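Side-chain contacts in geranyltranstransferase (Enterococcus faecalis, PDB 3P8L), which probably catalyses the condensation of isopentenyl diphosphate with geranyl diphosphate to give farnesyl diphosphate and diphosphate, using magnesium as cofactor: residues 130-133 with 134-137; 34-37 with 38-41; 206-209 with 210-214; 11-14 with 15-19. All coordinates share one frame; numbering follows the deposited sequence.

The four contacts are local, each joining side chains three to five residues apart, and they come along the chain in the order 4, 2, 1, 3. Interaction 4 opens helix 13-31, interaction 2 opens helix 36-47, interaction 1 closes helix 114-133, and interaction 3 lies near the start of helix 205-230. None touches another. Centres of interactions 1 and 2 are about 21 Å apart; those of interactions 2 and 3, on opposite sides of the chain's centre, are about 39 Å apart. In this mainly helical prenyl synthase fold, interactions 1 and 2 lie where the chain meets the second subunit, while 3 and 4 tie helix starts to neighbours within the same chain.

Interaction 1 (130-133 with 134-137); sequences QLLS and LSQL
With chi1 at 68°, Ser135 holds OG between its backbone N and carbonyl carbon, which turns the hydroxyl back onto the end of helix 114-133, where Ser135 OG donates to Leu132 O at 2.7 Å. It arrives well off the carbonyl direction, at a C=O...donor angle of 132°, and tilted from the carbonyl plane. Ser135 N adds a longer, weak bond to the same oxygen. Two residues earlier, a similar first torsion lets Ser133 OG reach back 2.7 Å to Gln130 O. That oxygen also takes Leu134 N at 3.0 Å, so two donors grip it. Leu134 runs alongside Gln130, both pointing the same way, with Leu134 CD1 3.8 Å from Gln130 CG; farther along, the methyl tips Leu132 CD1 and Leu137 CD1 meet at 4.0 Å. The amide of Gln130 is bound at NE2 by Gln156 of the second subunit, while Leu132 and Leu137 pack against helix 139-153. At the helix end, side chains thus supply donors to the last carbonyls: Ser135 OG to Leu132 O, and Lys142 NZ together with Gln147 NE2 of the second subunit to Ser133 O. Lys142 NZ also bonds to Ser135 O just beyond the helix, and its positive charge would probably suit the partly negative C-terminal end of the helix.

Interaction 2 (34-37 with 38-41); sequences ENER and LKEA
Asn35 is the N-cap of helix 36-47: its OD1 accepts from Leu38 N at 2.9 Å, with an almost straight N-H...O angle of 169° and the donor in the carbonyl plane of the side-chain amide. The torsion that sets CG anti to the backbone N (chi1 -177°) carries OD1 across the first turn, where the Asn35 and Leu38 side chains cross at about a right angle. Beside the cap, Glu36 and Lys39 lie side by side and form a salt bridge. Lys39 NZ meets Glu36 OE1 at 3.1 Å on the syn side, somewhat out of the carboxylate plane, and makes a weak bond to OE2. Both chains bend to get there, Glu36 at chi2 and Lys39 at chi3. A water lies between the two glutamates, 2.7 Å from Glu36 OE1 and 2.6 Å from Glu40 OE2. Farther out, Lys39 NZ makes a weak bond to Ala30 O, Asn35 ND2 bonds to Glu167 of the second subunit, Arg37 reaches Phe112 O and Thr116 OG1, and Leu38 packs on Leu119 of helix 114-133. Both polar atoms of the Asn35 amide are thus used, OD1 in the cap and ND2 across the dimer interface. Glu36 and Glu40 stand 5.0 Å apart between OE1 and OE2; the lysine and the water probably ease their repulsion.

Interaction 3 (206-209 with 210-214); sequences EVIG and LLTQF
The carbonyl plane of Ile208 is approached from opposite faces by the two donors of Thr212: the backbone N reaches Ile208 O at 3.0 Å and the hydroxyl OG1 reaches the same oxygen at 2.8 Å. OG1 is the more steeply inclined, tilted 33° from the plane. With chi1 at -60°, Thr212 sets OG1 beside its own backbone N, which directs the hydroxyl back to the carbonyl one turn earlier. Ile208 O is thus an acceptor shared by two donors, an arrangement common for helical serine and threonine with this chi1, and it ties a polar side chain to the main chain. Next to it, Leu211 N donates to Val207 O at 2.8 Å. The side chains of this pair run together in the same direction and touch at Val207 CG1 and Leu211 CD1, 4.1 Å apart. Glu206 likewise lies alongside Leu210, its carboxylate OE1 4.2 Å from Leu210 CG. Val207 and Leu211 both pack on Phe65, which lies in a loop. Helix 205-230 is flanked by two helices here: Leu210 and Leu211 meet Ile280 of helix 259-283, whereas Ile208 and Thr212 face Val199 and Ile195 of helix 175-200.

Interaction 4 (11-14 with 15-19); sequences TNFS and QQHLP
Ser14 O accepts from Leu18 N at 2.9 Å, the shortest of the main-chain bonds that start helix 13-31; Gln16 N to Asn12 O at 3.1 Å and His17 N to Phe13 O at 3.2 Å precede it. Asn12 holds the N-cap position in a left-handed backbone conformation, but its side chain makes no capping bond. Its ND2 instead gives a weak bond to Gln15 OE1 at 3.4 Å, with the two amide planes almost perpendicular, 89° apart. This is the start of helix 13-31 in the mainly helical prenyl synthase fold; at Pro19, which lacks an amide hydrogen, the helix kinks. On the side turned to the protein, Phe13 and His17 meet obliquely, planes at 45°, their ring centroids 4.7 Å apart. His17 CD2 rests over one face of the phenyl ring toward its rim, 3.5 Å from Phe13 CE1. The same CD2 also lies 3.3 Å from Phe13 O, which approaches the imidazole edge near its plane. CG of Phe13 stands anti to the backbone N (chi1 177°), carrying the ring past the turn toward His17. Tyr74 OH bonds to His17 ND1, which would help set the rotation of the imidazole. Helix 53-64 receives both rings, Phe13 at Thr60 and Ala63 and His17 at Leu59.

Interaction 1 (130-133 with 134-137)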
loop_
_atom_site.group_PDB
_atom_site.type_symbol
_atom_site.label_atom_id
_atom_site.label_comp_id
_atom_site.label_asym_id
_atom_site.label_seq_id
_atom_site.Cartn_x
_atom_site.Cartn_y
_atom_site.Cartn_z
ATOM N N GLN A 130 1.138 1.900 -6.932
ATOM C CA GLN A 130 0.846 2.761 -8.081
ATOM C C GLN A 130 1.817 2.548 -9.251
ATOM O O GLN A 130 1.382 2.353 -10.398
ATOM C CB GLN A 130 0.788 4.244 -7.711
ATOM C CG GLN A 130 0.258 5.104 -8.859
ATOM C CD GLN A 130 0.027 6.559 -8.490
ATOM O OE1 GLN A 130 0.551 7.061 -7.497
ATOM N NE2 GLN A 130 -0.757 7.249 -9.302
ATOM N N LEU A 131 3.117 2.580 -8.952
ATOM C CA LEU A 131 4.141 2.325 -9.960
ATOM C C LEU A 131 3.922 0.991 -10.689
ATOM O O LEU A 131 3.888 0.964 -11.925
ATOM C CB LEU A 131 5.562 2.415 -9.370
ATOM C CG LEU A 131 6.687 2.046 -10.367
ATOM C CD1 LEU A 131 6.724 2.983 -11.595
ATOM C CD2 LEU A 131 8.052 1.988 -9.675
ATOM N N LEU A 132 3.755 -0.087 -9.933
ATOM C CA LEU A 132 3.468 -1.404 -10.487
ATOM C C LEU A 132 2.204 -1.450 -11.388
ATOM O O LEU A 132 2.227 -2.060 -12.474
ATOM C CB LEU A 132 3.410 -2.450 -9.370
ATOM C CG LEU A 132 3.533 -3.935 -9.719
ATOM C CD1 LEU A 132 4.778 -4.213 -10.592
ATOM C CD2 LEU A 132 3.609 -4.767 -8.444
ATOM N N SER A 133 1.146 -0.759 -10.960
ATOM C CA SER A 133 -0.108 -0.614 -11.731
ATOM C C SER A 133 0.061 0.153 -13.050
ATOM O O SER A 133 -0.643 -0.126 -14.044
ATOM C CB SER A 133 -1.198 0.043 -10.868
ATOM O OG SER A 133 -1.069 1.447 -10.854
ATOM N N LEU A 134 1.005 1.095 -13.057
ATOM C CA LEU A 134 1.321 1.890 -14.235
ATOM C C LEU A 134 2.534 1.379 -15.039
ATOM O O LEU A 134 2.966 2.037 -15.977
ATOM C CB LEU A 134 1.564 3.347 -13.823
ATOM C CG LEU A 134 0.336 4.124 -13.340
ATOM C CD1 LEU A 134 0.773 5.348 -12.566
ATOM C CD2 LEU A 134 -0.596 4.510 -14.514
ATOM N N SER A 135 3.095 0.236 -14.647
ATOM C CA SER A 135 4.328 -0.269 -15.259
ATOM C C SER A 135 4.136 -0.847 -16.667
ATOM O O SER A 135 3.014 -1.052 -17.121
ATOM C CB SER A 135 4.989 -1.313 -14.352
ATOM O OG SER A 135 4.221 -2.496 -14.276
ATOM N N GLN A 136 5.245 -1.130 -17.340
ATOM C CA GLN A 136 5.227 -1.658 -18.704
ATOM C C GLN A 136 4.836 -3.139 -18.812
ATOM O O GLN A 136 4.945 -3.720 -19.884
ATOM C CB GLN A 136 6.604 -1.457 -19.338
ATOM C CG GLN A 136 6.565 -0.815 -20.696
ATOM C CD GLN A 136 6.729 0.672 -20.610
ATOM O OE1 GLN A 136 7.799 1.203 -20.909
ATOM N NE2 GLN A 136 5.675 1.364 -20.190
ATOM N N LEU A 137 4.404 -3.751 -17.709
ATOM C CA LEU A 137 3.962 -5.148 -17.706
ATOM C C LEU A 137 2.646 -5.319 -18.441
ATOM O O LEU A 137 1.793 -4.427 -18.402
ATOM C CB LEU A 137 3.754 -5.642 -16.273
ATOM C CG LEU A 137 4.969 -5.812 -15.367
ATOM C CD1 LEU A 137 4.516 -6.233 -13.990
ATOM C CD2 LEU A 137 5.908 -6.838 -15.980
#

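Interaction 2 (34-37 with 38-41)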
loop_
_atom_site.group_PDB
_atom_site.type_symbol
_atom_site.label_atom_id
_atom_site.label_comp_id
_atom_site.label_asym_id
_atom_site.label_seq_id
_atom_site.Cartn_x
_atom_site.Cartn_y
_atom_site.Cartn_z
ATOM N N GLU A 34 2.019 15.329 -5.205
ATOM C CA GLU A 34 1.513 16.708 -5.201
ATOM C C GLU A 34 2.202 17.583 -4.157
ATOM O O GLU A 34 2.668 18.675 -4.468
ATOM C CB GLU A 34 -0.011 16.735 -4.999
ATOM C CG GLU A 34 -0.787 15.933 -6.040
ATOM C CD GLU A 34 -0.446 16.316 -7.481
ATOM O OE1 GLU A 34 -0.701 17.479 -7.865
ATOM O OE2 GLU A 34 0.074 15.448 -8.224
ATOM N N ASN A 35 2.296 17.082 -2.927
ATOM C CA ASN A 35 2.816 17.870 -1.817
ATOM C C ASN A 35 4.345 17.833 -1.802
ATOM O O ASN A 35 4.944 16.752 -1.747
ATOM C CB ASN A 35 2.221 17.359 -0.495
ATOM C CG ASN A 35 2.670 18.174 0.712
ATOM O OD1 ASN A 35 3.752 17.974 1.232
ATOM N ND2 ASN A 35 1.810 19.072 1.175
ATOM N N GLU A 36 4.967 19.013 -1.881
ATOM C CA GLU A 36 6.435 19.134 -1.941
ATOM C C GLU A 36 7.154 18.589 -0.711
ATOM O O GLU A 36 8.184 17.953 -0.842
ATOM C CB GLU A 36 6.882 20.584 -2.214
ATOM C CG GLU A 36 6.423 21.138 -3.566
ATOM C CD GLU A 36 6.933 20.319 -4.763
ATOM O OE1 GLU A 36 8.021 19.713 -4.693
ATOM O OE2 GLU A 36 6.240 20.288 -5.798
ATOM N N ARG A 37 6.604 18.822 0.475
ATOM C CA ARG A 37 7.230 18.335 1.708
ATOM C C ARG A 37 7.203 16.811 1.814
ATOM O O ARG A 37 8.212 16.200 2.196
ATOM C CB ARG A 37 6.562 18.935 2.944
ATOM C CG ARG A 37 7.045 18.277 4.250
ATOM C CD ARG A 37 6.348 18.861 5.446
ATOM N NE ARG A 37 6.907 18.383 6.706
ATOM C CZ ARG A 37 7.927 18.987 7.327
ATOM N NH1 ARG A 37 8.483 20.061 6.790
ATOM N NH2 ARG A 37 8.397 18.530 8.478
ATOM N N LEU A 38 6.046 16.221 1.490
ATOM C CA LEU A 38 5.891 14.771 1.435
ATOM C C LEU A 38 6.896 14.163 0.457
ATOM O O LEU A 38 7.609 13.217 0.801
ATOM C CB LEU A 38 4.456 14.392 1.053
ATOM C CG LEU A 38 4.222 12.879 1.024
ATOM C CD1 LEU A 38 4.221 12.288 2.454
ATOM C CD2 LEU A 38 2.947 12.513 0.233
ATOM N N LYS A 39 6.949 14.735 -0.748
ATOM C CA LYS A 39 7.931 14.390 -1.778
ATOM C C LYS A 39 9.379 14.410 -1.264
ATOM O O LYS A 39 10.119 13.441 -1.410
ATOM C CB LYS A 39 7.775 15.338 -2.964
ATOM C CG LYS A 39 8.749 15.103 -4.112
ATOM C CD LYS A 39 8.751 16.277 -5.102
ATOM C CE LYS A 39 7.392 16.416 -5.803
ATOM N NZ LYS A 39 7.393 17.530 -6.801
ATOM N N GLU A 40 9.769 15.497 -0.608
ATOM C CA GLU A 40 11.139 15.613 -0.077
ATOM C C GLU A 40 11.460 14.615 1.022
ATOM O O GLU A 40 12.580 14.124 1.126
ATOM C CB GLU A 40 11.387 17.024 0.454
ATOM C CG GLU A 40 11.702 18.010 -0.636
ATOM C CD GLU A 40 11.660 19.437 -0.125
ATOM O OE1 GLU A 40 12.199 19.664 0.979
ATOM O OE2 GLU A 40 11.075 20.313 -0.803
ATOM N N ALA A 41 10.467 14.310 1.833
ATOM C CA ALA A 41 10.674 13.374 2.920
ATOM C C ALA A 41 10.845 11.942 2.389
ATOM O O ALA A 41 11.724 11.193 2.853
ATOM C CB ALA A 41 9.537 13.473 3.902
HETATM O O HOH W 1 10.224 19.594 -3.124
#

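Interaction 3 (206-209 with 210-214)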
loop_
_atom_site.group_PDB
_atom_site.type_symbol
_atom_site.label_atom_id
_atom_site.label_comp_id
_atom_site.label_asym_id
_atom_site.label_seq_id
_atom_site.Cartn_x
_atom_site.Cartn_y
_atom_site.Cartn_z
ATOM N N GLU A 206 7.097 -24.482 -12.337
ATOM C CA GLU A 206 8.046 -25.405 -11.739
ATOM C C GLU A 206 9.335 -24.659 -11.347
ATOM O O GLU A 206 9.871 -24.849 -10.251
ATOM C CB GLU A 206 8.347 -26.540 -12.734
ATOM C CG GLU A 206 8.219 -27.953 -12.159
ATOM C CD GLU A 206 9.512 -28.472 -11.539
ATOM O OE1 GLU A 206 9.907 -27.966 -10.464
ATOM O OE2 GLU A 206 10.125 -29.400 -12.122
ATOM N N VAL A 207 9.813 -23.811 -12.255
ATOM C CA VAL A 207 11.027 -23.033 -12.022
ATOM C C VAL A 207 10.776 -21.961 -10.942
ATOM O O VAL A 207 11.568 -21.830 -10.007
ATOM C CB VAL A 207 11.567 -22.415 -13.336
ATOM C CG1 VAL A 207 12.784 -21.522 -13.074
ATOM C CG2 VAL A 207 11.938 -23.521 -14.323
ATOM N N ILE A 208 9.650 -21.249 -11.057
ATOM C CA ILE A 208 9.255 -20.206 -10.090
ATOM C C ILE A 208 9.204 -20.796 -8.684
ATOM O O ILE A 208 9.710 -20.186 -7.736
ATOM C CB ILE A 208 7.943 -19.492 -10.530
ATOM C CG1 ILE A 208 8.248 -18.552 -11.699
ATOM C CG2 ILE A 208 7.274 -18.727 -9.374
ATOM C CD1 ILE A 208 7.027 -18.090 -12.495
ATOM N N GLY A 209 8.670 -22.015 -8.574
ATOM C CA GLY A 209 8.701 -22.785 -7.321
ATOM C C GLY A 209 10.080 -23.073 -6.760
ATOM O O GLY A 209 10.286 -23.026 -5.540
ATOM N N LEU A 210 11.026 -23.387 -7.645
ATOM C CA LEU A 210 12.426 -23.577 -7.255
ATOM C C LEU A 210 13.126 -22.250 -6.872
ATOM O O LEU A 210 13.891 -22.198 -5.910
ATOM C CB LEU A 210 13.195 -24.277 -8.379
ATOM C CG LEU A 210 12.934 -25.780 -8.593
ATOM C CD1 LEU A 210 13.830 -26.327 -9.707
ATOM C CD2 LEU A 210 13.147 -26.579 -7.302
ATOM N N LEU A 211 12.849 -21.188 -7.628
ATOM C CA LEU A 211 13.360 -19.843 -7.315
ATOM C C LEU A 211 12.912 -19.390 -5.922
ATOM O O LEU A 211 13.681 -18.791 -5.178
ATOM C CB LEU A 211 12.889 -18.850 -8.374
ATOM C CG LEU A 211 13.546 -19.007 -9.737
ATOM C CD1 LEU A 211 12.806 -18.183 -10.779
ATOM C CD2 LEU A 211 15.011 -18.643 -9.672
ATOM N N THR A 212 11.676 -19.737 -5.573
ATOM C CA THR A 212 11.109 -19.497 -4.249
ATOM C C THR A 212 11.877 -20.185 -3.125
ATOM O O THR A 212 12.115 -19.596 -2.060
ATOM C CB THR A 212 9.656 -19.963 -4.242
ATOM O OG1 THR A 212 8.940 -19.223 -5.229
ATOM C CG2 THR A 212 9.002 -19.793 -2.862
ATOM N N GLN A 213 12.276 -21.426 -3.369
ATOM C CA GLN A 213 13.052 -22.193 -2.408
ATOM C C GLN A 213 14.424 -21.581 -2.244
ATOM O O GLN A 213 14.944 -21.483 -1.118
ATOM C CB GLN A 213 13.184 -23.656 -2.857
ATOM C CG GLN A 213 11.933 -24.504 -2.650
ATOM C CD GLN A 213 12.107 -25.935 -3.161
ATOM O OE1 GLN A 213 13.019 -26.652 -2.743
ATOM N NE2 GLN A 213 11.230 -26.349 -4.067
ATOM N N PHE A 214 15.023 -21.186 -3.366
ATOM C CA PHE A 214 16.285 -20.447 -3.323
ATOM C C PHE A 214 16.181 -19.203 -2.430
ATOM O O PHE A 214 17.048 -18.972 -1.590
ATOM C CB PHE A 214 16.732 -20.023 -4.726
ATOM C CG PHE A 214 17.980 -19.191 -4.725
ATOM C CD1 PHE A 214 19.230 -19.796 -4.685
ATOM C CD2 PHE A 214 17.909 -17.798 -4.747
ATOM C CE1 PHE A 214 20.398 -19.023 -4.683
ATOM C CE2 PHE A 214 19.060 -17.020 -4.734
ATOM C CZ PHE A 214 20.317 -17.637 -4.714
#

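Interaction 4 (11-14 with 15-19)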
loop_
_atom_site.group_PDB
_atom_site.type_symbol
_atom_site.label_atom_id
_atom_site.label_comp_id
_atom_site.label_asym_id
_atom_site.label_seq_id
_atom_site.Cartn_x
_atom_site.Cartn_y
_atom_site.Cartn_z
ATOM N N THR A 11 30.718 -8.661 -13.968
ATOM C CA THR A 11 31.606 -7.555 -13.632
ATOM C C THR A 11 30.830 -6.249 -13.535
ATOM O O THR A 11 30.307 -5.739 -14.533
ATOM C CB THR A 11 32.733 -7.401 -14.680
ATOM O OG1 THR A 11 33.385 -8.663 -14.872
ATOM C CG2 THR A 11 33.748 -6.368 -14.245
ATOM N N ASN A 12 30.758 -5.729 -12.313
ATOM C CA ASN A 12 30.094 -4.480 -12.036
ATOM C C ASN A 12 28.615 -4.478 -12.453
ATOM O O ASN A 12 28.090 -3.476 -12.946
ATOM C CB ASN A 12 30.882 -3.296 -12.618
ATOM C CG ASN A 12 32.241 -3.112 -11.950
ATOM O OD1 ASN A 12 33.279 -3.345 -12.562
ATOM N ND2 ASN A 12 32.236 -2.706 -10.683
ATOM N N PHE A 13 27.971 -5.623 -12.250
ATOM C CA PHE A 13 26.591 -5.815 -12.621
ATOM C C PHE A 13 25.694 -4.893 -11.801
ATOM O O PHE A 13 24.834 -4.215 -12.359
ATOM C CB PHE A 13 26.180 -7.287 -12.464
ATOM C CG PHE A 13 24.721 -7.544 -12.766
ATOM C CD1 PHE A 13 24.311 -7.811 -14.065
ATOM C CD2 PHE A 13 23.746 -7.486 -11.757
ATOM C CE1 PHE A 13 22.970 -8.039 -14.357
ATOM C CE2 PHE A 13 22.395 -7.725 -12.053
ATOM C CZ PHE A 13 22.010 -7.986 -13.346
ATOM N N SER A 14 25.909 -4.849 -10.483
ATOM C CA SER A 14 25.055 -4.034 -9.625
ATOM C C SER A 14 25.210 -2.535 -9.906
ATOM O O SER A 14 24.225 -1.814 -9.925
ATOM C CB SER A 14 25.261 -4.343 -8.128
ATOM O OG SER A 14 26.485 -3.865 -7.675
ATOM N N GLN A 15 26.425 -2.070 -10.172
ATOM C CA GLN A 15 26.608 -0.642 -10.462
ATOM C C GLN A 15 26.140 -0.222 -11.861
ATOM O O GLN A 15 25.909 0.953 -12.121
ATOM C CB GLN A 15 27.995 -0.083 -10.054
ATOM C CG GLN A 15 29.191 -0.981 -10.099
ATOM C CD GLN A 15 29.270 -2.040 -9.012
ATOM O OE1 GLN A 15 29.183 -3.221 -9.309
ATOM N NE2 GLN A 15 29.458 -1.633 -7.774
ATOM N N GLN A 16 25.981 -1.196 -12.750
ATOM C CA GLN A 16 25.380 -0.945 -14.063
ATOM C C GLN A 16 23.864 -0.765 -13.942
ATOM O O GLN A 16 23.253 0.084 -14.601
ATOM C CB GLN A 16 25.719 -2.100 -15.023
ATOM C CG GLN A 16 25.031 -1.994 -16.384
ATOM C CD GLN A 16 25.652 -2.869 -17.460
ATOM O OE1 GLN A 16 26.689 -3.488 -17.249
ATOM N NE2 GLN A 16 25.031 -2.886 -18.638
ATOM N N HIS A 17 23.251 -1.550 -13.073
ATOM C CA HIS A 17 21.786 -1.616 -13.078
ATOM C C HIS A 17 21.061 -0.913 -11.928
ATOM O O HIS A 17 20.029 -0.289 -12.162
ATOM C CB HIS A 17 21.335 -3.067 -13.217
ATOM C CG HIS A 17 21.736 -3.679 -14.519
ATOM N ND1 HIS A 17 21.067 -3.422 -15.698
ATOM C CD2 HIS A 17 22.741 -4.533 -14.832
ATOM C CE1 HIS A 17 21.648 -4.081 -16.686
ATOM N NE2 HIS A 17 22.663 -4.766 -16.187
ATOM N N LEU A 18 21.604 -0.995 -10.713
ATOM C CA LEU A 18 20.990 -0.303 -9.560
ATOM C C LEU A 18 20.705 1.200 -9.722
ATOM O O LEU A 18 19.641 1.632 -9.311
ATOM C CB LEU A 18 21.718 -0.584 -8.233
ATOM C CG LEU A 18 21.587 -2.020 -7.725
ATOM C CD1 LEU A 18 22.378 -2.152 -6.429
ATOM C CD2 LEU A 18 20.093 -2.415 -7.553
ATOM N N PRO A 19 21.625 1.990 -10.342
ATOM C CA PRO A 19 21.253 3.394 -10.625
ATOM C C PRO A 19 19.991 3.613 -11.471
ATOM O O PRO A 19 19.321 4.657 -11.340
ATOM C CB PRO A 19 22.460 3.930 -11.375
ATOM C CG PRO A 19 23.599 3.159 -10.803
ATOM C CD PRO A 19 23.075 1.779 -10.534
#